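Local coordinates for DUF1254 domain-containing protein (Vibrio parahaemolyticus, PDB 3U07) that is of unknown function but carries a signal sequence and paired DUF1254 and DUF1214 family regions, the latter folded as beta-sheets, at residues A[157-161]-A[225-231]; A[318-324]-A[428-433]; A[334-340]-A[382-388]. The protein carries 2 engineered substitutions. One frame throughout, in Å; residues are numbered along the deposited sequence.

Contact 1: residues A[157-161]-A[225-231]; sequences VDSNL and DGSMGNA
Residues 157-161 form a connection between two strands, and residues 225-231 lead from the end of one helix into the short helix 228-231. Val157 (phi/psi -113/145) ends its strand. Asp158 turns the chain at -90/-11, and its O accepts from Ser227 N at 2.9 Å. Its side chain is in the m rotamer: CG lies 3.7 Å from Ala231 CB, and OD2 accepts from a water at 2.8 Å. Ser159 is extended and forms a single beta bridge with Gly226, CA to CA 4.6 Å. Gly226 has phi/psi 147/-157, where a CB would clash with Asp158 O. Ser159 OG (p) gives a very short bond to Leu161 O, 2.5 Å, and its CB meets Met228 CE at 3.8 Å. Met228 is selenomethionine. Asn160 (m) binds Asp225 twice: N to O at 3.1 Å and ND2 to OD1 at 2.7 Å. Leu161 N reaches Asp225 OD2 through a water, 3.2 Å from N and 2.7 Å from OD2. Asp225 OD2 also forms a salt bridge with Arg205. The contact thus fastens the turn between strands 153-157 and 161-169 to the junction of helices 215-224 and 228-231, with Arg287 of helix 287-290 against Met228 and Ala231.

Contact 2: residues A[318-324]-A[428-433]; sequences KSDFDSI and MPEIKV
This contact belongs to the surface edge of the C-terminal beta region, where the chain leaving strand 315-319 passes over the approach to strand 432-434. The two segments run roughly the same way, with end-to-end directions 42° apart. They do not pair as neighbouring strands. CA atoms are 7.6 Å apart at Ser319 and Met428, and close to 5.2 Å at Asp322 and Ile431 and 5.4 Å at Ser323 and Lys432. At the wide end Ser319 (phi/psi -132/123) points toward the other segment. Its CB lies 3.7 Å from SE of Met428, a selenomethionine with an extended side chain, and its OG lies 3.3 Å from Ile431 CD1. Two waters fill the gap. One lies 2.9 Å from both Ser319 OG and Pro429 O. The other gives to Phe321 O at 2.9 Å and accepts from Ile431 N at 3.0 Å. The first links side chain to backbone, the second backbone to backbone. Strand 315-319 edges one four-stranded sheet and strand 432-434 edges another, so the contact joins the margins of two sheets. At the narrow end Ser323 N gives a weak hydrogen bond to Ile431 O, 3.0 Å. Asp322 (p) forms an Asx turn: its OD1, less surely placed, accepts from Ile324 N at 2.8 Å. Asp322 CA sits 3.3 Å from Ile431 O, and its OD2 3.5 Å from Val433 CG2. Ile324 CD1 touches the same Val433 CG2 at 4.1 Å. Ser323 OG (p) rests 3.7 Å from Lys432 CG. Beneath this layer, Ile431 packs on Met337 and Val433 on Tyr335, both of strand 334-340.

Contact 3: residues A[334-340]-A[382-388]; sequences DYVMRFK and YYTIYMS
Strands 334-340 and 382-388 run antiparallel, with axes 4.5 Å apart at closest and N-to-C directions at 164°. Three hydrogen-bonded pairs set the register, and each makes two backbone bonds. Tyr335 N gives to Met387 O at 2.8 Å, and Met387 N to Tyr335 O at 2.7 Å. Met337 N gives to Ile385 O at 2.8 Å, and Ile385 N to Met337 O at 2.7 Å. Phe339 N gives to Tyr383 O at 2.9 Å, and Tyr383 N to Phe339 O at 2.7 Å. Val336 with Tyr386 and Arg338 with Thr384 are the non-hydrogen-bonded pairs between them. The Val336 backbone bonds outward to Lys432, and that of Tyr386 to Asn399 and Leu401 on the other side. At one end both Asp334 carboxylate oxygens are used. OD1 accepts from Ser388 OG at 2.8 Å, and OD2 from Tyr386 OH at 2.7 Å. At the other end the Arg338 guanidinium lies flat on the Tyr382 ring, CZ 4.0 Å from its centroid, a cation-pi stack. Arg338 NH1 also has a salt bridge with Asp378. Lys340 CG lies over the opposite face, 3.9 Å from the centroid. Tyr335, Met337, Phe339, Tyr383, Ile385 and Met387 share one face of the sheet. There Phe339 CZ is 4.1 Å from Tyr383 CB, and Phe339 CE1 is 4.3 Å from Ile385 CD1. Tyr335 OH is bonded to Asp329 N. Such paired bonding on both edges is that of central strands, here the inner two of a mixed four-stranded sheet, between strands 400-402 and 432-434.

Contact 1 stands apart, its centre about 44 Å from that of contact 2 and 48 Å from that of contact 3, across the chain's centre from both. Contacts 2 and 3 are neighbours, centres about 10 Å apart, and contact 3 is nested in the loop closed by contact 2. They share a sheet: Lys432 O lies 2.8 Å from Val336 N, a probable hydrogen bond. Contacts 1 and 3 are partly buried. Contact 3 is true strand pairing, with a mainly apolar and aromatic face and a more polar one. Contact 1 is mostly polar and joins an inter-strand loop to the link between two helices. Contact 2 lies at the surface, with side-chain packing, two bridging waters and one weak direct hydrogen bond.

Contact 1: residues A[157-161]-A[225-231]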
loop_
_atom_site.group_PDB
_atom_site.type_symbol
_atom_site.label_atom_id
_atom_site.label_comp_id
_atom_site.label_asym_id
_atom_site.label_seq_id
_atom_site.Cartn_x
_atom_site.Cartn_y
_atom_site.Cartn_z
ATOM N N VAL A 157 -4.168 2.527 -17.347
ATOM C CA VAL A 157 -4.949 2.394 -16.117
ATOM C C VAL A 157 -6.446 2.271 -16.391
ATOM O O VAL A 157 -6.979 2.882 -17.322
ATOM C CB VAL A 157 -4.673 3.584 -15.143
ATOM C CG1 VAL A 157 -3.170 3.688 -14.866
ATOM C CG2 VAL A 157 -5.188 4.896 -15.729
ATOM N N ASP A 158 -7.119 1.471 -15.571
ATOM C CA ASP A 158 -8.543 1.232 -15.746
ATOM C C ASP A 158 -9.475 2.184 -15.017
ATOM O O ASP A 158 -10.683 2.161 -15.251
ATOM C CB ASP A 158 -8.862 -0.220 -15.398
ATOM C CG ASP A 158 -8.269 -1.193 -16.407
ATOM O OD1 ASP A 158 -7.503 -2.080 -15.996
ATOM O OD2 ASP A 158 -8.570 -1.070 -17.612
ATOM N N SER A 159 -8.923 2.996 -14.119
ATOM C CA SER A 159 -9.714 4.011 -13.428
ATOM C C SER A 159 -9.007 5.322 -13.784
ATOM O O SER A 159 -7.778 5.360 -13.855
ATOM C CB SER A 159 -9.732 3.801 -11.905
ATOM O OG SER A 159 -8.462 4.032 -11.313
ATOM N N ASN A 160 -9.762 6.386 -14.038
ATOM C CA ASN A 160 -9.129 7.652 -14.398
ATOM C C ASN A 160 -8.385 8.265 -13.227
ATOM O O ASN A 160 -7.444 9.030 -13.415
ATOM C CB ASN A 160 -10.154 8.636 -14.957
ATOM C CG ASN A 160 -10.706 8.192 -16.296
ATOM O OD1 ASN A 160 -9.994 7.590 -17.099
ATOM N ND2 ASN A 160 -11.977 8.499 -16.551
ATOM N N LEU A 161 -8.810 7.920 -12.015
ATOM C CA LEU A 161 -8.151 8.409 -10.812
ATOM C C LEU A 161 -7.257 7.274 -10.317
ATOM O O LEU A 161 -7.704 6.130 -10.197
ATOM C CB LEU A 161 -9.183 8.750 -9.730
ATOM C CG LEU A 161 -10.184 9.871 -10.017
ATOM C CD1 LEU A 161 -11.251 9.888 -8.927
ATOM C CD2 LEU A 161 -9.460 11.212 -10.082
ATOM N N ASP A 225 -16.284 6.379 -14.256
ATOM C CA ASP A 225 -15.086 7.188 -14.473
ATOM C C ASP A 225 -13.871 6.407 -14.949
ATOM O O ASP A 225 -12.824 6.392 -14.298
ATOM C CB ASP A 225 -14.767 7.950 -13.179
ATOM C CG ASP A 225 -13.612 8.923 -13.332
ATOM O OD1 ASP A 225 -13.420 9.449 -14.447
ATOM O OD2 ASP A 225 -12.905 9.175 -12.330
ATOM N N GLY A 226 -14.006 5.768 -16.102
ATOM C CA GLY A 226 -12.902 4.990 -16.627
ATOM C C GLY A 226 -13.315 3.759 -17.412
ATOM O O GLY A 226 -14.440 3.661 -17.905
ATOM N N SER A 227 -12.395 2.803 -17.489
ATOM C CA SER A 227 -12.580 1.563 -18.233
ATOM C C SER A 227 -12.870 0.347 -17.362
ATOM O O SER A 227 -12.835 -0.786 -17.840
ATOM C CB SER A 227 -11.309 1.291 -19.042
ATOM O OG SER A 227 -11.615 1.002 -20.387
HETATM N N MSE A 228 -13.150 0.579 -16.089
HETATM C CA MSE A 228 -13.413 -0.511 -15.158
HETATM C C MSE A 228 -14.559 -1.431 -15.584
HETATM O O MSE A 228 -14.528 -2.631 -15.311
HETATM C CB MSE A 228 -13.699 0.080 -13.778
HETATM C CG MSE A 228 -13.283 -0.778 -12.616
HETATM SE SE MSE A 228 -12.998 0.370 -11.099
HETATM C CE MSE A 228 -11.117 0.382 -11.141
ATOM N N GLY A 229 -15.568 -0.873 -16.254
ATOM C CA GLY A 229 -16.721 -1.673 -16.675
ATOM C C GLY A 229 -16.245 -2.827 -17.541
ATOM O O GLY A 229 -16.714 -3.992 -17.445
ATOM N N ASN A 230 -15.303 -2.485 -18.380
ATOM C CA ASN A 230 -14.723 -3.451 -19.278
ATOM C C ASN A 230 -13.716 -4.368 -18.547
ATOM O O ASN A 230 -13.717 -5.582 -18.765
ATOM C CB ASN A 230 -14.066 -2.674 -20.369
ATOM C CG ASN A 230 -15.083 -2.022 -21.286
ATOM O OD1 ASN A 230 -16.197 -2.527 -21.445
ATOM N ND2 ASN A 230 -14.691 -0.929 -21.937
ATOM N N ALA A 231 -12.849 -3.810 -17.717
ATOM C CA ALA A 231 -11.905 -4.695 -17.049
ATOM C C ALA A 231 -12.598 -5.663 -16.047
ATOM O O ALA A 231 -12.071 -6.734 -15.739
ATOM C CB ALA A 231 -10.863 -3.893 -16.360
HETATM O O HOH W 1 -10.306 -2.279 -19.511
HETATM O O HOH W 2 -11.786 6.979 -11.321
#

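Contact 2: residues A[318-324]-A[428-433]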
loop_
_atom_site.group_PDB
_atom_site.type_symbol
_atom_site.label_atom_id
_atom_site.label_comp_id
_atom_site.label_asym_id
_atom_site.label_seq_id
_atom_site.Cartn_x
_atom_site.Cartn_y
_atom_site.Cartn_z
ATOM N N LYS A 318 4.531 -9.042 12.207
ATOM C CA LYS A 318 4.349 -8.318 13.451
ATOM C C LYS A 318 4.422 -9.293 14.620
ATOM O O LYS A 318 3.933 -10.423 14.542
ATOM C CB LYS A 318 3.003 -7.588 13.462
ATOM C CG LYS A 318 2.611 -7.068 14.838
ATOM C CD LYS A 318 1.330 -6.245 14.819
ATOM C CE LYS A 318 0.835 -6.011 16.243
ATOM N NZ LYS A 318 -0.093 -4.848 16.368
ATOM N N SER A 319 5.064 -8.853 15.695
ATOM C CA SER A 319 5.196 -9.666 16.891
ATOM C C SER A 319 4.823 -8.806 18.089
ATOM O O SER A 319 5.407 -7.742 18.313
ATOM C CB SER A 319 6.626 -10.181 17.037
ATOM O OG SER A 319 6.810 -10.774 18.309
ATOM N N ASP A 320 3.839 -9.274 18.847
ATOM C CA ASP A 320 3.344 -8.561 20.020
ATOM C C ASP A 320 3.707 -9.283 21.324
ATOM O O ASP A 320 3.620 -8.701 22.408
ATOM C CB ASP A 320 1.820 -8.436 19.919
ATOM C CG ASP A 320 1.309 -7.081 20.363
ATOM O OD1 ASP A 320 2.117 -6.246 20.813
ATOM O OD2 ASP A 320 0.089 -6.849 20.258
ATOM N N PHE A 321 4.121 -10.543 21.212
ATOM C CA PHE A 321 4.471 -11.351 22.384
ATOM C C PHE A 321 5.861 -11.982 22.308
ATOM O O PHE A 321 6.452 -12.075 21.226
ATOM C CB PHE A 321 3.442 -12.474 22.562
ATOM C CG PHE A 321 2.023 -11.990 22.661
ATOM C CD1 PHE A 321 1.305 -11.647 21.515
ATOM C CD2 PHE A 321 1.417 -11.833 23.904
ATOM C CE1 PHE A 321 0.004 -11.154 21.606
ATOM C CE2 PHE A 321 0.118 -11.341 24.010
ATOM C CZ PHE A 321 -0.590 -10.999 22.857
ATOM N N ASP A 322 6.384 -12.414 23.456
ATOM C CA ASP A 322 7.686 -13.069 23.480
ATOM C C ASP A 322 7.506 -14.558 23.170
ATOM O O ASP A 322 6.392 -15.010 22.907
ATOM C CB ASP A 322 8.402 -12.876 24.829
ATOM C CG ASP A 322 7.639 -13.457 26.007
ATOM O OD1 ASP A 322 6.943 -14.482 25.851
ATOM O OD2 ASP A 322 7.765 -12.893 27.111
ATOM N N SER A 323 8.594 -15.319 23.213
ATOM C CA SER A 323 8.553 -16.739 22.872
ATOM C C SER A 323 7.737 -17.650 23.774
ATOM O O SER A 323 7.490 -18.805 23.428
ATOM C CB SER A 323 9.978 -17.292 22.767
ATOM O OG SER A 323 10.650 -17.209 24.011
ATOM N N ILE A 324 7.320 -17.147 24.926
ATOM C CA ILE A 324 6.545 -17.969 25.842
ATOM C C ILE A 324 5.098 -17.509 25.965
ATOM O O ILE A 324 4.325 -18.064 26.752
ATOM C CB ILE A 324 7.193 -18.003 27.232
ATOM C CG1 ILE A 324 7.314 -16.582 27.778
ATOM C CG2 ILE A 324 8.543 -18.718 27.147
ATOM C CD1 ILE A 324 8.746 -15.992 27.813
HETATM N N MSE A 428 8.325 -15.015 11.628
HETATM C CA MSE A 428 9.206 -14.012 12.189
HETATM C C MSE A 428 10.054 -14.605 13.311
HETATM O O MSE A 428 9.554 -15.371 14.132
HETATM C CB MSE A 428 8.394 -12.854 12.744
HETATM C CG MSE A 428 9.252 -11.672 13.110
HETATM SE SE MSE A 428 8.205 -10.193 13.677
HETATM C CE MSE A 428 9.539 -9.317 14.776
ATOM N N PRO A 429 11.353 -14.269 13.352
ATOM C CA PRO A 429 12.193 -14.817 14.421
ATOM C C PRO A 429 11.551 -14.483 15.770
ATOM O O PRO A 429 10.927 -13.435 15.930
ATOM C CB PRO A 429 13.530 -14.112 14.199
ATOM C CG PRO A 429 13.571 -13.963 12.696
ATOM C CD PRO A 429 12.157 -13.497 12.388
ATOM N N GLU A 430 11.695 -15.379 16.735
ATOM C CA GLU A 430 11.101 -15.169 18.047
ATOM C C GLU A 430 11.915 -14.189 18.869
ATOM O O GLU A 430 13.122 -14.055 18.668
ATOM C CB GLU A 430 11.009 -16.502 18.792
ATOM C CG GLU A 430 10.342 -17.618 17.999
ATOM C CD GLU A 430 10.101 -18.874 18.824
ATOM O OE1 GLU A 430 11.043 -19.345 19.489
ATOM O OE2 GLU A 430 8.969 -19.396 18.801
ATOM N N ILE A 431 11.258 -13.469 19.771
ATOM C CA ILE A 431 12.002 -12.568 20.630
ATOM C C ILE A 431 11.891 -13.167 22.033
ATOM O O ILE A 431 10.801 -13.369 22.569
ATOM C CB ILE A 431 11.489 -11.102 20.529
ATOM C CG1 ILE A 431 10.040 -10.987 20.960
ATOM C CG2 ILE A 431 11.575 -10.630 19.070
ATOM C CD1 ILE A 431 9.340 -9.824 20.273
ATOM N N LYS A 432 13.046 -13.490 22.601
ATOM C CA LYS A 432 13.116 -14.132 23.900
ATOM C C LYS A 432 13.506 -13.229 25.037
ATOM O O LYS A 432 14.271 -12.286 24.861
ATOM C CB LYS A 432 14.120 -15.280 23.847
ATOM C CG LYS A 432 13.943 -16.205 22.665
ATOM C CD LYS A 432 14.933 -17.356 22.713
ATOM C CE LYS A 432 14.785 -18.244 21.493
ATOM N NZ LYS A 432 15.566 -19.505 21.635
ATOM N N VAL A 433 12.977 -13.534 26.215
ATOM C CA VAL A 433 13.312 -12.777 27.406
ATOM C C VAL A 433 14.756 -13.132 27.750
ATOM O O VAL A 433 15.175 -14.280 27.595
ATOM C CB VAL A 433 12.387 -13.165 28.578
ATOM C CG1 VAL A 433 12.965 -12.688 29.914
ATOM C CG2 VAL A 433 11.016 -12.562 28.346
HETATM O O HOH W 3 8.405 -12.936 17.260
HETATM O O HOH W 4 8.322 -13.782 19.888
#

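Contact 3: residues A[334-340]-A[382-388]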
loop_
_atom_site.group_PDB
_atom_site.type_symbol
_atom_site.label_atom_id
_atom_site.label_comp_id
_atom_site.label_asym_id
_atom_site.label_seq_id
_atom_site.Cartn_x
_atom_site.Cartn_y
_atom_site.Cartn_z
ATOM N N ASP A 334 14.231 -7.617 29.337
ATOM C CA ASP A 334 15.204 -7.256 28.327
ATOM C C ASP A 334 14.950 -8.399 27.342
ATOM O O ASP A 334 14.597 -9.504 27.759
ATOM C CB ASP A 334 16.624 -7.343 28.878
ATOM C CG ASP A 334 17.151 -6.003 29.351
ATOM O OD1 ASP A 334 16.337 -5.088 29.595
ATOM O OD2 ASP A 334 18.385 -5.873 29.482
ATOM N N TYR A 335 15.090 -8.154 26.047
ATOM C CA TYR A 335 14.843 -9.225 25.092
ATOM C C TYR A 335 15.987 -9.397 24.114
ATOM O O TYR A 335 16.823 -8.507 23.950
ATOM C CB TYR A 335 13.559 -8.957 24.306
ATOM C CG TYR A 335 12.331 -8.763 25.164
ATOM C CD1 TYR A 335 12.042 -7.522 25.737
ATOM C CD2 TYR A 335 11.454 -9.821 25.402
ATOM C CE1 TYR A 335 10.902 -7.343 26.529
ATOM C CE2 TYR A 335 10.322 -9.653 26.188
ATOM C CZ TYR A 335 10.051 -8.415 26.747
ATOM O OH TYR A 335 8.928 -8.256 27.528
ATOM N N VAL A 336 16.028 -10.561 23.478
ATOM C CA VAL A 336 17.046 -10.838 22.485
ATOM C C VAL A 336 16.422 -11.592 21.311
ATOM O O VAL A 336 15.558 -12.452 21.483
ATOM C CB VAL A 336 18.240 -11.636 23.078
ATOM C CG1 VAL A 336 17.804 -13.025 23.486
ATOM C CG2 VAL A 336 19.374 -11.693 22.058
HETATM N N MSE A 337 16.873 -11.234 20.115
HETATM C CA MSE A 337 16.398 -11.813 18.868
HETATM C C MSE A 337 17.631 -12.266 18.092
HETATM O O MSE A 337 18.502 -11.455 17.799
HETATM C CB MSE A 337 15.688 -10.723 18.080
HETATM C CG MSE A 337 14.422 -11.112 17.379
HETATM SE SE MSE A 337 13.668 -9.528 16.543
HETATM C CE MSE A 337 14.399 -8.160 17.662
ATOM N N ARG A 338 17.713 -13.547 17.757
ATOM C CA ARG A 338 18.865 -14.037 17.005
ATOM C C ARG A 338 18.374 -14.882 15.834
ATOM O O ARG A 338 17.650 -15.859 16.024
ATOM C CB ARG A 338 19.773 -14.852 17.920
ATOM C CG ARG A 338 20.984 -15.449 17.239
ATOM C CD ARG A 338 21.821 -16.195 18.263
ATOM N NE ARG A 338 22.478 -17.367 17.693
ATOM C CZ ARG A 338 23.591 -17.333 16.970
ATOM N NH1 ARG A 338 24.192 -16.175 16.722
ATOM N NH2 ARG A 338 24.096 -18.460 16.490
ATOM N N PHE A 339 18.794 -14.518 14.626
ATOM C CA PHE A 339 18.326 -15.214 13.429
ATOM C C PHE A 339 19.231 -15.035 12.214
ATOM O O PHE A 339 19.997 -14.075 12.127
ATOM C CB PHE A 339 16.959 -14.654 13.052
ATOM C CG PHE A 339 16.959 -13.152 12.915
ATOM C CD1 PHE A 339 16.863 -12.342 14.043
ATOM C CD2 PHE A 339 17.145 -12.550 11.674
ATOM C CE1 PHE A 339 16.956 -10.956 13.944
ATOM C CE2 PHE A 339 17.242 -11.163 11.560
ATOM C CZ PHE A 339 17.149 -10.364 12.697
ATOM N N LYS A 340 19.108 -15.961 11.268
ATOM C CA LYS A 340 19.848 -15.900 10.015
ATOM C C LYS A 340 19.203 -14.791 9.174
ATOM O O LYS A 340 18.047 -14.413 9.398
ATOM C CB LYS A 340 19.729 -17.227 9.257
ATOM C CG LYS A 340 20.668 -18.333 9.736
ATOM C CD LYS A 340 21.577 -18.773 8.589
ATOM C CE LYS A 340 22.997 -19.098 9.043
ATOM N NZ LYS A 340 23.178 -20.515 9.472
ATOM N N TYR A 382 24.700 -14.995 11.682
ATOM C CA TYR A 382 23.463 -14.774 12.422
ATOM C C TYR A 382 23.446 -13.325 12.863
ATOM O O TYR A 382 24.489 -12.753 13.176
ATOM C CB TYR A 382 23.380 -15.644 13.685
ATOM C CG TYR A 382 22.850 -17.044 13.477
ATOM C CD1 TYR A 382 23.694 -18.080 13.077
ATOM C CD2 TYR A 382 21.501 -17.335 13.688
ATOM C CE1 TYR A 382 23.205 -19.378 12.895
ATOM C CE2 TYR A 382 21.003 -18.628 13.507
ATOM C CZ TYR A 382 21.862 -19.643 13.112
ATOM O OH TYR A 382 21.377 -20.919 12.941
ATOM N N TYR A 383 22.270 -12.715 12.853
ATOM C CA TYR A 383 22.160 -11.354 13.341
ATOM C C TYR A 383 21.607 -11.538 14.748
ATOM O O TYR A 383 20.880 -12.495 15.022
ATOM C CB TYR A 383 21.192 -10.518 12.504
ATOM C CG TYR A 383 21.724 -10.148 11.141
ATOM C CD1 TYR A 383 21.627 -11.036 10.070
ATOM C CD2 TYR A 383 22.318 -8.903 10.917
ATOM C CE1 TYR A 383 22.105 -10.691 8.806
ATOM C CE2 TYR A 383 22.800 -8.552 9.657
ATOM C CZ TYR A 383 22.688 -9.452 8.607
ATOM O OH TYR A 383 23.157 -9.120 7.358
ATOM N N THR A 384 21.970 -10.636 15.644
ATOM C CA THR A 384 21.503 -10.713 17.016
ATOM C C THR A 384 21.108 -9.330 17.482
ATOM O O THR A 384 21.947 -8.441 17.571
ATOM C CB THR A 384 22.599 -11.248 17.961
ATOM O OG1 THR A 384 22.871 -12.620 17.656
ATOM C CG2 THR A 384 22.147 -11.140 19.408
ATOM N N ILE A 385 19.826 -9.146 17.765
ATOM C CA ILE A 385 19.339 -7.861 18.241
ATOM C C ILE A 385 19.064 -7.955 19.741
ATOM O O ILE A 385 18.330 -8.836 20.192
ATOM C CB ILE A 385 18.032 -7.446 17.522
ATOM C CG1 ILE A 385 18.302 -7.231 16.027
ATOM C CG2 ILE A 385 17.458 -6.185 18.177
ATOM C CD1 ILE A 385 17.071 -6.856 15.226
ATOM N N TYR A 386 19.666 -7.055 20.513
ATOM C CA TYR A 386 19.452 -7.038 21.957
ATOM C C TYR A 386 18.584 -5.822 22.248
ATOM O O TYR A 386 18.885 -4.720 21.792
ATOM C CB TYR A 386 20.787 -6.954 22.707
ATOM C CG TYR A 386 20.642 -7.108 24.205
ATOM C CD1 TYR A 386 20.198 -6.046 24.996
ATOM C CD2 TYR A 386 20.912 -8.325 24.833
ATOM C CE1 TYR A 386 20.025 -6.189 26.376
ATOM C CE2 TYR A 386 20.740 -8.480 26.214
ATOM C CZ TYR A 386 20.297 -7.410 26.978
ATOM O OH TYR A 386 20.121 -7.556 28.339
HETATM N N MSE A 387 17.501 -6.029 22.995
HETATM C CA MSE A 387 16.559 -4.959 23.316
HETATM C C MSE A 387 16.384 -4.678 24.801
HETATM O O MSE A 387 16.228 -5.597 25.602
HETATM C CB MSE A 387 15.181 -5.285 22.724
HETATM C CG MSE A 387 15.144 -5.385 21.202
HETATM SE SE MSE A 387 13.566 -6.298 20.565
HETATM C CE MSE A 387 14.243 -8.087 20.769
ATOM N N SER A 388 16.384 -3.396 25.149
ATOM C CA SER A 388 16.206 -2.967 26.529
ATOM C C SER A 388 15.819 -1.494 26.598
ATOM O O SER A 388 15.976 -0.753 25.626
ATOM C CB SER A 388 17.493 -3.179 27.330
ATOM O OG SER A 388 17.364 -2.640 28.634
#